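Long-range contacts in putative rhamnosidase (PDB 3W5M), which removes terminal alpha-L-rhamnose residues from rhamnosides such as naringin, rutin, hesperidin and gum arabic, and carries a calcium-dependent rhamnose-binding module: residues Glu753-Val758 / Lys806-Thr811; Asp810-Tyr815 / Ala838-Lys843; Asp844-Thr849 / Thr878-Gly883; Arg856-Leu861 / Asp868-Leu873. One frame throughout, in Å; residues are numbered along the deposited sequence.

Contact 1 of 4, residues Glu753-Val758 / Lys806-Thr811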
loop_
_atom_site.group_PDB
_atom_site.type_symbol
_atom_site.label_atom_id
_atom_site.label_comp_id
_atom_site.label_asym_id
_atom_site.label_seq_id
_atom_site.Cartn_x
_atom_site.Cartn_y
_atom_site.Cartn_z
ATOM N N GLU A 753 9.101 27.608 8.627
ATOM C CA GLU A 753 7.928 27.533 7.756
ATOM C C GLU A 753 8.004 28.405 6.492
ATOM O O GLU A 753 7.917 29.628 6.563
ATOM C CB GLU A 753 6.657 27.862 8.549
ATOM C CG GLU A 753 5.361 27.839 7.735
ATOM C CD GLU A 753 4.754 26.441 7.581
ATOM O OE1 GLU A 753 5.165 25.507 8.317
ATOM O OE2 GLU A 753 3.856 26.273 6.718
ATOM N N THR A 754 8.146 27.762 5.335
ATOM C CA THR A 754 8.141 28.465 4.049
ATOM C C THR A 754 6.741 28.924 3.681
ATOM O O THR A 754 5.784 28.130 3.742
ATOM C CB THR A 754 8.678 27.569 2.908
ATOM O OG1 THR A 754 9.924 26.986 3.300
ATOM C CG2 THR A 754 8.867 28.372 1.589
ATOM N N PRO A 755 6.599 30.210 3.276
ATOM C CA PRO A 755 5.342 30.752 2.766
ATOM C C PRO A 755 4.762 29.882 1.649
ATOM O O PRO A 755 5.463 29.527 0.703
ATOM C CB PRO A 755 5.732 32.130 2.223
ATOM C CG PRO A 755 6.936 32.508 3.013
ATOM C CD PRO A 755 7.671 31.229 3.311
ATOM N N LYS A 756 3.489 29.531 1.783
ATOM C CA LYS A 756 2.844 28.584 0.881
ATOM C C LYS A 756 2.672 29.109 -0.543
ATOM O O LYS A 756 2.590 28.313 -1.470
ATOM C CB LYS A 756 1.511 28.091 1.478
ATOM C CG LYS A 756 1.696 27.315 2.776
ATOM C CD LYS A 756 0.376 27.100 3.491
ATOM C CE LYS A 756 0.565 26.150 4.654
ATOM N NZ LYS A 756 -0.760 25.871 5.271
ATOM N N ASP A 757 2.622 30.438 -0.734
ATOM C CA ASP A 757 2.550 30.996 -2.099
ATOM C C ASP A 757 3.874 30.855 -2.873
ATOM O O ASP A 757 3.858 30.632 -4.072
ATOM C CB ASP A 757 2.038 32.450 -2.132
ATOM C CG ASP A 757 2.849 33.394 -1.239
ATOM O OD1 ASP A 757 3.357 32.968 -0.181
ATOM O OD2 ASP A 757 2.951 34.591 -1.593
ATOM N N VAL A 758 5.003 30.953 -2.183
ATOM C CA VAL A 758 6.319 30.651 -2.770
ATOM C C VAL A 758 6.341 29.176 -3.220
ATOM O O VAL A 758 6.728 28.855 -4.347
ATOM C CB VAL A 758 7.462 30.911 -1.763
ATOM C CG1 VAL A 758 8.819 30.484 -2.315
ATOM C CG2 VAL A 758 7.503 32.383 -1.371
ATOM N N LYS A 806 18.004 36.858 -1.891
ATOM C CA LYS A 806 17.186 36.364 -0.797
ATOM C C LYS A 806 15.815 35.983 -1.326
ATOM O O LYS A 806 15.218 36.689 -2.124
ATOM C CB LYS A 806 17.074 37.391 0.336
ATOM C CG LYS A 806 17.939 37.072 1.548
ATOM C CD LYS A 806 19.404 37.411 1.316
ATOM C CE LYS A 806 20.279 36.937 2.464
ATOM N NZ LYS A 806 19.779 37.378 3.797
ATOM N N VAL A 807 15.328 34.835 -0.890
ATOM C CA VAL A 807 14.006 34.406 -1.286
ATOM C C VAL A 807 13.072 34.584 -0.087
ATOM O O VAL A 807 13.471 34.352 1.058
ATOM C CB VAL A 807 14.018 32.946 -1.796
ATOM C CG1 VAL A 807 12.630 32.545 -2.276
ATOM C CG2 VAL A 807 15.058 32.790 -2.916
ATOM N N LYS A 808 11.859 35.014 -0.386
ATOM C CA LYS A 808 10.793 35.221 0.592
ATOM C C LYS A 808 10.646 34.036 1.548
ATOM O O LYS A 808 10.471 32.883 1.118
ATOM C CB LYS A 808 9.486 35.496 -0.137
ATOM C CG LYS A 808 8.303 35.773 0.771
ATOM C CD LYS A 808 7.086 36.108 -0.069
ATOM C CE LYS A 808 5.811 36.146 0.769
ATOM N NZ LYS A 808 4.637 36.507 -0.084
ATOM N N GLY A 809 10.781 34.337 2.839
ATOM C CA GLY A 809 10.573 33.379 3.889
ATOM C C GLY A 809 11.912 33.026 4.467
ATOM O O GLY A 809 11.994 32.607 5.621
ATOM N N ASP A 810 12.955 33.180 3.647
ATOM C CA ASP A 810 14.325 32.990 4.081
ATOM C C ASP A 810 14.487 31.666 4.844
ATOM O O ASP A 810 15.226 31.584 5.828
ATOM C CB ASP A 810 14.790 34.215 4.906
ATOM C CG ASP A 810 16.303 34.308 5.042
ATOM O OD1 ASP A 810 17.024 33.989 4.075
ATOM O OD2 ASP A 810 16.786 34.712 6.130
ATOM N N THR A 811 13.805 30.622 4.356
ATOM C CA THR A 811 13.900 29.291 4.938
ATOM C C THR A 811 14.867 28.417 4.155
ATOM O O THR A 811 15.161 28.704 2.993
ATOM C CB THR A 811 12.521 28.597 4.995
ATOM O OG1 THR A 811 11.971 28.487 3.680
ATOM C CG2 THR A 811 11.550 29.378 5.876
#
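Glu753 meets Thr811 through its backbone, with Glu753 O 3.7 Å from the methyl Thr811 CG2. Its carboxylate stays clear of 806-811, and OE1 bonds to Asn749. At Thr754 the contact becomes polar: Thr754 OG1 and Thr811 OG1 are 2.6 Å apart in a hydrogen bond for which either hydroxyl could be the donor. The two side chains cross obliquely. Thr811 OG1 sits between its own backbone N and carbonyl carbon (chi1 59°). Pro755, the N-cap residue of helix 756-777, then sets its ring against the Lys808-Gly809 part of the type II turn from Val807 to Asp810. Its CD lies 3.7 Å from the bare CA of Gly809, which has no side chain at the third position of the turn. The turn is closed by Asp810 N to Val807 O at 2.9 Å. Asp757 turns its carboxylate across the end of the extended Lys808 chain at about a right angle. Asp757 OD2 offers its syn lone pair to Lys808 NZ at 3.0 Å, making a salt bridge. Val758 CG2 lies alongside the aliphatic part of that lysine, 3.9 Å from Lys808 CB and near CG and CD too, and Val758 CG1 faces Val807 CG1 at 4.3 Å. The chemistry is thus divided. The hydroxyl of buried Thr754 finds its partner in Thr811 OG1, at the N-cap of helix 812-820, whereas the charged pair, carried by an exposed lysine, ties the helix 756-777 start to the turn.

Contact 2 of 4, residues Asp810-Tyr815 / Ala838-Lys843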
loop_
_atom_site.group_PDB
_atom_site.type_symbol
_atom_site.label_atom_id
_atom_site.label_comp_id
_atom_site.label_asym_id
_atom_site.label_seq_id
_atom_site.Cartn_x
_atom_site.Cartn_y
_atom_site.Cartn_z
ATOM N N ASP A 810 12.955 33.180 3.647
ATOM C CA ASP A 810 14.325 32.990 4.081
ATOM C C ASP A 810 14.487 31.666 4.844
ATOM O O ASP A 810 15.226 31.584 5.828
ATOM C CB ASP A 810 14.790 34.215 4.906
ATOM C CG ASP A 810 16.303 34.308 5.042
ATOM O OD1 ASP A 810 17.024 33.989 4.075
ATOM O OD2 ASP A 810 16.786 34.712 6.130
ATOM N N THR A 811 13.805 30.622 4.356
ATOM C CA THR A 811 13.900 29.291 4.938
ATOM C C THR A 811 14.867 28.417 4.155
ATOM O O THR A 811 15.161 28.704 2.993
ATOM C CB THR A 811 12.521 28.597 4.995
ATOM O OG1 THR A 811 11.971 28.487 3.680
ATOM C CG2 THR A 811 11.550 29.378 5.876
ATOM N N GLN A 812 15.359 27.351 4.784
ATOM C CA GLN A 812 16.205 26.385 4.090
ATOM C C GLN A 812 15.463 25.871 2.835
ATOM O O GLN A 812 16.032 25.849 1.733
ATOM C CB GLN A 812 16.609 25.230 5.023
ATOM C CG GLN A 812 17.591 25.617 6.121
ATOM C CD GLN A 812 18.169 24.418 6.848
ATOM O OE1 GLN A 812 18.083 23.295 6.367
ATOM N NE2 GLN A 812 18.761 24.651 8.017
ATOM N N SER A 813 14.190 25.505 3.003
ATOM C CA SER A 813 13.370 24.984 1.899
ATOM C C SER A 813 13.107 25.988 0.791
ATOM O O SER A 813 13.069 25.598 -0.372
ATOM C CB SER A 813 12.050 24.400 2.407
ATOM O OG SER A 813 12.318 23.156 2.992
ATOM N N ALA A 814 12.968 27.271 1.147
ATOM C CA ALA A 814 12.830 28.357 0.167
ATOM C C ALA A 814 13.996 28.397 -0.818
ATOM O O ALA A 814 13.785 28.611 -2.013
ATOM C CB ALA A 814 12.668 29.715 0.850
ATOM N N TYR A 815 15.210 28.157 -0.335
ATOM C CA TYR A 815 16.369 28.161 -1.213
ATOM C C TYR A 815 16.516 26.840 -1.936
ATOM O O TYR A 815 16.774 26.810 -3.137
ATOM C CB TYR A 815 17.624 28.499 -0.430
ATOM C CG TYR A 815 17.528 29.905 0.094
ATOM C CD1 TYR A 815 17.454 30.985 -0.792
ATOM C CD2 TYR A 815 17.469 30.158 1.464
ATOM C CE1 TYR A 815 17.353 32.282 -0.322
ATOM C CE2 TYR A 815 17.360 31.457 1.945
ATOM C CZ TYR A 815 17.293 32.505 1.053
ATOM O OH TYR A 815 17.184 33.796 1.523
ATOM N N ALA A 838 24.489 29.215 4.994
ATOM C CA ALA A 838 24.535 30.090 6.161
ATOM C C ALA A 838 23.455 29.690 7.167
ATOM O O ALA A 838 23.713 29.661 8.379
ATOM C CB ALA A 838 24.371 31.549 5.746
ATOM N N LEU A 839 22.259 29.376 6.655
ATOM C CA LEU A 839 21.130 28.944 7.490
ATOM C C LEU A 839 21.378 27.586 8.145
ATOM O O LEU A 839 20.990 27.378 9.299
ATOM C CB LEU A 839 19.816 28.947 6.712
ATOM C CG LEU A 839 19.274 30.253 6.126
ATOM C CD1 LEU A 839 18.108 29.968 5.211
ATOM C CD2 LEU A 839 18.828 31.227 7.206
ATOM N N ILE A 840 22.030 26.683 7.413
ATOM C CA ILE A 840 22.432 25.372 7.935
ATOM C C ILE A 840 23.499 25.513 9.042
ATOM O O ILE A 840 23.379 24.920 10.126
ATOM C CB ILE A 840 22.924 24.441 6.800
ATOM C CG1 ILE A 840 21.758 24.132 5.833
ATOM C CG2 ILE A 840 23.543 23.164 7.373
ATOM C CD1 ILE A 840 22.124 23.291 4.615
ATOM N N GLU A 841 24.536 26.305 8.759
ATOM C CA GLU A 841 25.584 26.612 9.742
ATOM C C GLU A 841 24.982 27.204 11.025
ATOM O O GLU A 841 25.352 26.793 12.127
ATOM C CB GLU A 841 26.621 27.566 9.137
ATOM C CG GLU A 841 27.925 27.682 9.918
ATOM C CD GLU A 841 28.777 28.860 9.462
ATOM O OE1 GLU A 841 28.220 29.970 9.316
ATOM O OE2 GLU A 841 30.000 28.686 9.255
ATOM N N ALA A 842 24.043 28.139 10.868
ATOM C CA ALA A 842 23.359 28.792 11.993
ATOM C C ALA A 842 22.551 27.827 12.868
ATOM O O ALA A 842 22.325 28.097 14.048
ATOM C CB ALA A 842 22.464 29.920 11.497
ATOM N N LYS A 843 22.103 26.718 12.282
ATOM C CA LYS A 843 21.373 25.697 13.020
ATOM C C LYS A 843 22.323 24.630 13.544
ATOM O O LYS A 843 21.897 23.494 13.785
ATOM C CB LYS A 843 20.300 25.058 12.128
ATOM C CG LYS A 843 19.093 25.941 11.832
ATOM C CD LYS A 843 18.815 26.931 12.963
ATOM C CE LYS A 843 17.333 27.171 13.190
ATOM N NZ LYS A 843 16.521 26.998 11.959
#
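Leu839 pushes its CD1 methyl against Tyr815, arriving at the edge of the ring near its plane, 3.7 Å from Tyr815 CE2. The same methyl lies 3.4 Å from the backbone oxygen Asp810 O, so one branch of the leucine fills the angle between the tyrosine and the loop before helix 812-820. The phenol is fixed from within its own segment: Tyr815 OH donates to Asp810 OD1 at 2.6 Å, reaching the anti side of that oxygen 15° out of the carboxylate plane. OD2 of the same aspartate has Arg835 as a salt-bridge partner, and the two bonds together hold the carboxylate beside Leu839. Gln812 runs past Leu839 in the opposite direction, its CG 4.0 Å from Leu839 CB. A chi2 near anti (-169°) carries Gln812 CD on to Ile840, 3.7 Å from Ile840 CG1, the two side chains crossing at about a right angle. The amide is gripped at both polar atoms by the next loop, OE1 by Ser848 N and NE2 by His846 O. Ala814 N donates to Thr811 OG1 at 3.0 Å, with an N-H...acceptor angle of 147°, an N-cap bond that starts the helix. The start of helix 812-820 thus packs on the last turns of helix 829-842, an arrangement that fits two consecutive helices of the (alpha/alpha)6-barrel catalytic domain of this family 78 glycoside hydrolase.

Contact 3 of 4, residues Asp844-Thr849 / Thr878-Gly883; sequences DWHLST and TFPSWG
His846 points its imidazole into the bend of 878-883 and crosses the Thr878 side chain at about a right angle. His846 NE2 and Thr878 OG1 are hydrogen-bonded at 2.7 Å with an angle of 150°, and either may donate. Pro880 O lies in the plane of the imidazole, at its edge, 3.3 Å from His846 CD2. Having CG anti to the carbonyl carbon (chi1 -67°) starts the ring on this course, and its other nitrogen, ND1, bonds to Lys843 O, so the ring is held at both nitrogens. The bend itself contains a cis peptide bond before Pro880. Pro880 CD rests over one face of the Phe879 ring, offset toward the rim, while Pro880 CG comes within 3.5 Å of Leu847 O. Ser881 OG donates to Thr878 O at 2.8 Å from above the carbonyl plane, which closes the bend within its own segment. Leu847 crosses Trp882 in a second right-angled pair: CD2 lies over one face of the indole, 4.0 Å from the centroid of the six-membered ring and 23° off its normal, a CH-pi contact. A water bridges the backbones between these two pairs, accepting from Leu847 N at 3.1 Å and donating to Pro880 O at 2.6 Å. Chemically, then, the two loops are joined by a polar clasp, an apolar one and a water between: both imidazole nitrogens of buried His846 and, through the water, the backbone N of Leu847 have partners, while Trp882 NE1 relies on Tyr919 O.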
loop_
_atom_site.group_PDB
_atom_site.type_symbol
_atom_site.label_atom_id
_atom_site.label_comp_id
_atom_site.label_asym_id
_atom_site.label_seq_id
_atom_site.Cartn_x
_atom_site.Cartn_y
_atom_site.Cartn_z
ATOM N N ASP A 844 23.597 24.990 13.725
ATOM C CA ASP A 844 24.648 24.063 14.182
ATOM C C ASP A 844 24.780 22.829 13.260
ATOM O O ASP A 844 24.946 21.683 13.720
ATOM C CB ASP A 844 24.445 23.676 15.663
ATOM C CG ASP A 844 25.633 22.918 16.246
ATOM O OD1 ASP A 844 26.794 23.264 15.919
ATOM O OD2 ASP A 844 25.400 21.969 17.034
ATOM N N TRP A 845 24.723 23.106 11.955
ATOM C CA TRP A 845 24.849 22.112 10.895
ATOM C C TRP A 845 23.732 21.066 10.981
ATOM O O TRP A 845 23.999 19.865 11.031
ATOM C CB TRP A 845 26.235 21.453 10.912
ATOM C CG TRP A 845 27.372 22.428 10.840
ATOM C CD1 TRP A 845 28.212 22.785 11.857
ATOM C CD2 TRP A 845 27.789 23.177 9.688
ATOM N NE1 TRP A 845 29.135 23.706 11.409
ATOM C CE2 TRP A 845 28.902 23.963 10.081
ATOM C CE3 TRP A 845 27.333 23.262 8.363
ATOM C CZ2 TRP A 845 29.569 24.823 9.193
ATOM C CZ3 TRP A 845 27.994 24.119 7.477
ATOM C CH2 TRP A 845 29.101 24.889 7.900
ATOM N N HIS A 846 22.503 21.550 11.070
ATOM C CA HIS A 846 21.313 20.691 11.006
ATOM C C HIS A 846 20.379 21.209 9.928
ATOM O O HIS A 846 20.264 22.412 9.707
ATOM C CB HIS A 846 20.527 20.650 12.335
ATOM C CG HIS A 846 21.255 19.988 13.467
ATOM N ND1 HIS A 846 22.194 20.645 14.233
ATOM C CD2 HIS A 846 21.162 18.737 13.980
ATOM C CE1 HIS A 846 22.665 19.822 15.153
ATOM N NE2 HIS A 846 22.052 18.658 15.026
ATOM N N LEU A 847 19.695 20.284 9.266
ATOM C CA LEU A 847 18.653 20.653 8.334
ATOM C C LEU A 847 17.442 21.234 9.063
ATOM O O LEU A 847 17.284 21.050 10.263
ATOM C CB LEU A 847 18.239 19.422 7.496
ATOM C CG LEU A 847 17.640 18.195 8.197
ATOM C CD1 LEU A 847 16.162 18.410 8.539
ATOM C CD2 LEU A 847 17.813 16.991 7.292
ATOM N N SER A 848 16.573 21.913 8.338
ATOM C CA SER A 848 15.327 22.368 8.918
ATOM C C SER A 848 14.147 22.073 7.996
ATOM O O SER A 848 13.013 22.481 8.251
ATOM C CB SER A 848 15.402 23.865 9.201
ATOM O OG SER A 848 15.309 24.551 7.974
ATOM N N THR A 849 14.421 21.347 6.924
ATOM C CA THR A 849 13.432 21.150 5.857
ATOM C C THR A 849 12.349 20.124 6.221
ATOM O O THR A 849 12.649 19.146 6.918
ATOM C CB THR A 849 14.145 20.659 4.578
ATOM O OG1 THR A 849 15.028 19.577 4.905
ATOM C CG2 THR A 849 15.008 21.788 4.015
ATOM N N THR A 878 22.866 14.142 15.927
ATOM C CA THR A 878 22.010 14.820 16.888
ATOM C C THR A 878 20.778 15.343 16.181
ATOM O O THR A 878 20.782 15.474 14.963
ATOM C CB THR A 878 22.760 15.964 17.624
ATOM O OG1 THR A 878 23.291 16.869 16.651
ATOM C CG2 THR A 878 23.904 15.395 18.463
ATOM N N PHE A 879 19.717 15.630 16.934
ATOM C CA PHE A 879 18.425 16.080 16.353
ATOM C C PHE A 879 18.425 17.522 15.787
ATOM O O PHE A 879 19.034 18.404 16.392
ATOM C CB PHE A 879 17.301 15.945 17.396
ATOM C CG PHE A 879 16.025 16.650 17.011
ATOM C CD1 PHE A 879 15.820 17.990 17.337
ATOM C CD2 PHE A 879 15.030 15.981 16.299
ATOM C CE1 PHE A 879 14.659 18.655 16.946
ATOM C CE2 PHE A 879 13.874 16.646 15.906
ATOM C CZ PHE A 879 13.682 17.976 16.230
ATOM N N PRO A 880 17.727 17.778 14.637
ATOM C CA PRO A 880 17.103 16.832 13.674
ATOM C C PRO A 880 18.096 16.294 12.649
ATOM O O PRO A 880 19.019 17.013 12.223
ATOM C CB PRO A 880 16.035 17.688 12.989
ATOM C CG PRO A 880 16.580 19.076 13.053
ATOM C CD PRO A 880 17.267 19.163 14.385
ATOM N N SER A 881 17.928 15.030 12.277
ATOM C CA SER A 881 18.846 14.361 11.359
ATOM C C SER A 881 18.289 12.980 10.993
ATOM O O SER A 881 17.256 12.578 11.525
ATOM C CB SER A 881 20.251 14.247 11.955
ATOM O OG SER A 881 20.305 13.381 13.089
ATOM N N TRP A 882 18.945 12.299 10.056
ATOM C CA TRP A 882 18.663 10.905 9.772
ATOM C C TRP A 882 19.295 10.015 10.848
ATOM O O TRP A 882 18.788 8.927 11.153
ATOM C CB TRP A 882 19.138 10.519 8.348
ATOM C CG TRP A 882 18.371 11.275 7.270
ATOM C CD1 TRP A 882 17.088 11.040 6.856
ATOM C CD2 TRP A 882 18.832 12.402 6.502
ATOM N NE1 TRP A 882 16.720 11.952 5.893
ATOM C CE2 TRP A 882 17.766 12.800 5.660
ATOM C CE3 TRP A 882 20.037 13.115 6.450
ATOM C CZ2 TRP A 882 17.870 13.888 4.766
ATOM C CZ3 TRP A 882 20.138 14.187 5.568
ATOM C CH2 TRP A 882 19.063 14.559 4.740
ATOM N N GLY A 883 20.408 10.480 11.421
ATOM C CA GLY A 883 21.148 9.717 12.403
ATOM C C GLY A 883 20.405 9.657 13.735
ATOM O O GLY A 883 20.457 8.647 14.435
HETATM O O HOH W 1 20.623 17.470 10.237
#

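Contact 4 of 4, residues Arg856-Leu861 / Asp868-Leu873; sequences RLLPVL and DVAYRL
Leu858 CD2 comes up at the edge of the peptide group after Ala870, on the side of its oxygen, 3.7 Å from Ala870 O and 3.9 Å from Ala870 CB. Neither segment brings an aromatic ring into the contact; Trp925 of helix 923-929 touches Leu858 and Ala870 from outside the pair. The ring of Tyr871 meets Trp925 edge-to-face, and its hydroxyl bonds to Arg948 O. Leu873 reaches back across the interface. Its CD1 is 3.7 Å from Leu861 CD1 and 3.9 Å from Leu857 CD2, and it crosses each of these leucines at about a right angle, so a single methyl touches two branches of the opposite helix. The axes approach to 8.8 Å with an angle of 152° between their directions, which makes the pair an antiparallel helical hairpin, formed by the neighbouring helices 854-863 and 867-875 of the (alpha/alpha)6-barrel. The nearest approach of the backbones is at Ala870, whose side chain is one methyl: Leu858 CA and Ala870 CA are 5.3 Å apart, consistent with the small residue allowing it. Helix 856-861 is kinked at Pro859, whose N has no bond to the turn before; its CB points away from the partner helix, and the ring touches Trp925. Nearer the connecting turn, Leu861 CG, anti to the carbonyl carbon (chi1 -74°), is placed where both methyls, CD1 and CD2, lie 3.9 Å from Val869 CG1, again in a right-angled crossing. Leu861 also touches Leu836 and Ile840 of helix 829-842.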
loop_
_atom_site.group_PDB
_atom_site.type_symbol
_atom_site.label_atom_id
_atom_site.label_comp_id
_atom_site.label_asym_id
_atom_site.label_seq_id
_atom_site.Cartn_x
_atom_site.Cartn_y
_atom_site.Cartn_z
ATOM N N ARG A 856 15.215 17.387 -1.989
ATOM C CA ARG A 856 16.044 18.214 -2.879
ATOM C C ARG A 856 17.251 18.852 -2.178
ATOM O O ARG A 856 18.100 19.467 -2.826
ATOM C CB ARG A 856 15.161 19.289 -3.563
ATOM C CG ARG A 856 13.985 18.721 -4.367
ATOM C CD ARG A 856 13.000 19.772 -4.873
ATOM N NE ARG A 856 11.940 19.174 -5.704
ATOM C CZ ARG A 856 12.004 19.004 -7.028
ATOM N NH1 ARG A 856 13.069 19.400 -7.717
ATOM N NH2 ARG A 856 10.992 18.429 -7.674
ATOM N N LEU A 857 17.350 18.693 -0.860
ATOM C CA LEU A 857 18.376 19.425 -0.081
ATOM C C LEU A 857 19.818 18.977 -0.362
ATOM O O LEU A 857 20.682 19.788 -0.721
ATOM C CB LEU A 857 18.057 19.341 1.436
ATOM C CG LEU A 857 19.066 19.853 2.490
ATOM C CD1 LEU A 857 19.161 21.370 2.460
ATOM C CD2 LEU A 857 18.663 19.378 3.883
ATOM N N LEU A 858 20.105 17.692 -0.196
ATOM C CA LEU A 858 21.462 17.231 -0.420
ATOM C C LEU A 858 21.854 17.377 -1.900
ATOM O O LEU A 858 22.995 17.784 -2.198
ATOM C CB LEU A 858 21.729 15.815 0.136
ATOM C CG LEU A 858 21.639 15.533 1.654
ATOM C CD1 LEU A 858 22.358 14.248 2.025
ATOM C CD2 LEU A 858 22.194 16.684 2.498
ATOM N N PRO A 859 20.926 17.066 -2.841
ATOM C CA PRO A 859 21.242 17.324 -4.271
ATOM C C PRO A 859 21.589 18.807 -4.605
ATOM O O PRO A 859 22.585 19.064 -5.296
ATOM C CB PRO A 859 19.958 16.887 -4.991
ATOM C CG PRO A 859 19.424 15.802 -4.113
ATOM C CD PRO A 859 19.652 16.329 -2.705
ATOM N N VAL A 860 20.795 19.750 -4.111
ATOM C CA VAL A 860 21.076 21.190 -4.297
ATOM C C VAL A 860 22.433 21.582 -3.702
ATOM O O VAL A 860 23.225 22.291 -4.346
ATOM C CB VAL A 860 19.939 22.049 -3.741
ATOM C CG1 VAL A 860 20.389 23.471 -3.458
ATOM C CG2 VAL A 860 18.762 22.043 -4.700
ATOM N N LEU A 861 22.713 21.101 -2.493
ATOM C CA LEU A 861 24.010 21.327 -1.853
ATOM C C LEU A 861 25.165 20.828 -2.736
ATOM O O LEU A 861 26.159 21.519 -2.893
ATOM C CB LEU A 861 24.066 20.706 -0.443
ATOM C CG LEU A 861 23.290 21.407 0.674
ATOM C CD1 LEU A 861 23.308 20.539 1.926
ATOM C CD2 LEU A 861 23.890 22.777 0.985
ATOM N N ASP A 868 30.656 18.730 0.739
ATOM C CA ASP A 868 31.180 18.634 2.107
ATOM C C ASP A 868 30.118 18.929 3.182
ATOM O O ASP A 868 30.061 18.231 4.195
ATOM C CB ASP A 868 32.422 19.524 2.287
ATOM C CG ASP A 868 32.136 21.002 2.037
ATOM O OD1 ASP A 868 31.073 21.341 1.473
ATOM O OD2 ASP A 868 32.987 21.828 2.414
ATOM N N VAL A 869 29.294 19.946 2.934
ATOM C CA VAL A 869 28.143 20.307 3.763
ATOM C C VAL A 869 27.053 19.227 3.705
ATOM O O VAL A 869 26.382 18.948 4.701
ATOM C CB VAL A 869 27.543 21.644 3.307
ATOM C CG1 VAL A 869 26.239 21.964 4.028
ATOM C CG2 VAL A 869 28.546 22.775 3.525
ATOM N N ALA A 870 26.874 18.632 2.532
ATOM C CA ALA A 870 25.893 17.554 2.388
ATOM C C ALA A 870 26.302 16.402 3.280
ATOM O O ALA A 870 25.456 15.858 3.999
ATOM C CB ALA A 870 25.779 17.111 0.936
ATOM N N TYR A 871 27.587 16.055 3.267
ATOM C CA TYR A 871 28.083 14.980 4.113
ATOM C C TYR A 871 27.899 15.304 5.589
ATOM O O TYR A 871 27.620 14.410 6.381
ATOM C CB TYR A 871 29.537 14.663 3.809
ATOM C CG TYR A 871 29.723 13.594 2.745
ATOM C CD1 TYR A 871 29.503 12.240 3.044
ATOM C CD2 TYR A 871 30.128 13.931 1.440
ATOM C CE1 TYR A 871 29.678 11.264 2.084
ATOM C CE2 TYR A 871 30.311 12.955 0.473
ATOM C CZ TYR A 871 30.082 11.625 0.804
ATOM O OH TYR A 871 30.270 10.648 -0.120
ATOM N N ARG A 872 28.046 16.578 5.945
ATOM C CA ARG A 872 27.928 16.999 7.340
ATOM C C ARG A 872 26.517 16.698 7.844
ATOM O O ARG A 872 26.339 16.091 8.912
ATOM C CB ARG A 872 28.259 18.491 7.492
ATOM C CG ARG A 872 28.404 18.968 8.934
ATOM C CD ARG A 872 29.740 18.572 9.565
ATOM N NE ARG A 872 29.993 19.319 10.802
ATOM C CZ ARG A 872 30.621 20.496 10.861
ATOM N NH1 ARG A 872 31.082 21.081 9.761
ATOM N NH2 ARG A 872 30.795 21.094 12.031
ATOM N N LEU A 873 25.533 17.109 7.053
ATOM C CA LEU A 873 24.138 16.778 7.306
ATOM C C LEU A 873 23.892 15.279 7.315
ATOM O O LEU A 873 23.162 14.775 8.172
ATOM C CB LEU A 873 23.223 17.448 6.285
ATOM C CG LEU A 873 23.232 18.968 6.322
ATOM C CD1 LEU A 873 22.233 19.477 5.322
ATOM C CD2 LEU A 873 22.896 19.462 7.722
#

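In the fold
All four contacts lie in the catalytic domain, on one side of the chain's centre. Contacts 1 and 2 share Asp810 and Thr811, their centres 11 Å apart, and Val807 N probably bonds Tyr815 OH at 3.2 Å. Contact 2 passes to contact 3 where Trp845 N probably donates to Ile840 O at 2.9 Å, and to contact 4 where Ile840 CG2 packs on Leu873 CD2 at 3.8 Å. Contact 4 is nested inside the loop closed by contact 3. Contacts 1 and 3 lie nearest the rhamnose site: the Glu753 side chain is about 10 Å from that of Trp695, and the side chain of Trp882 is about 11 Å from that of His916, whereas contacts 2 and 4 lie farther off.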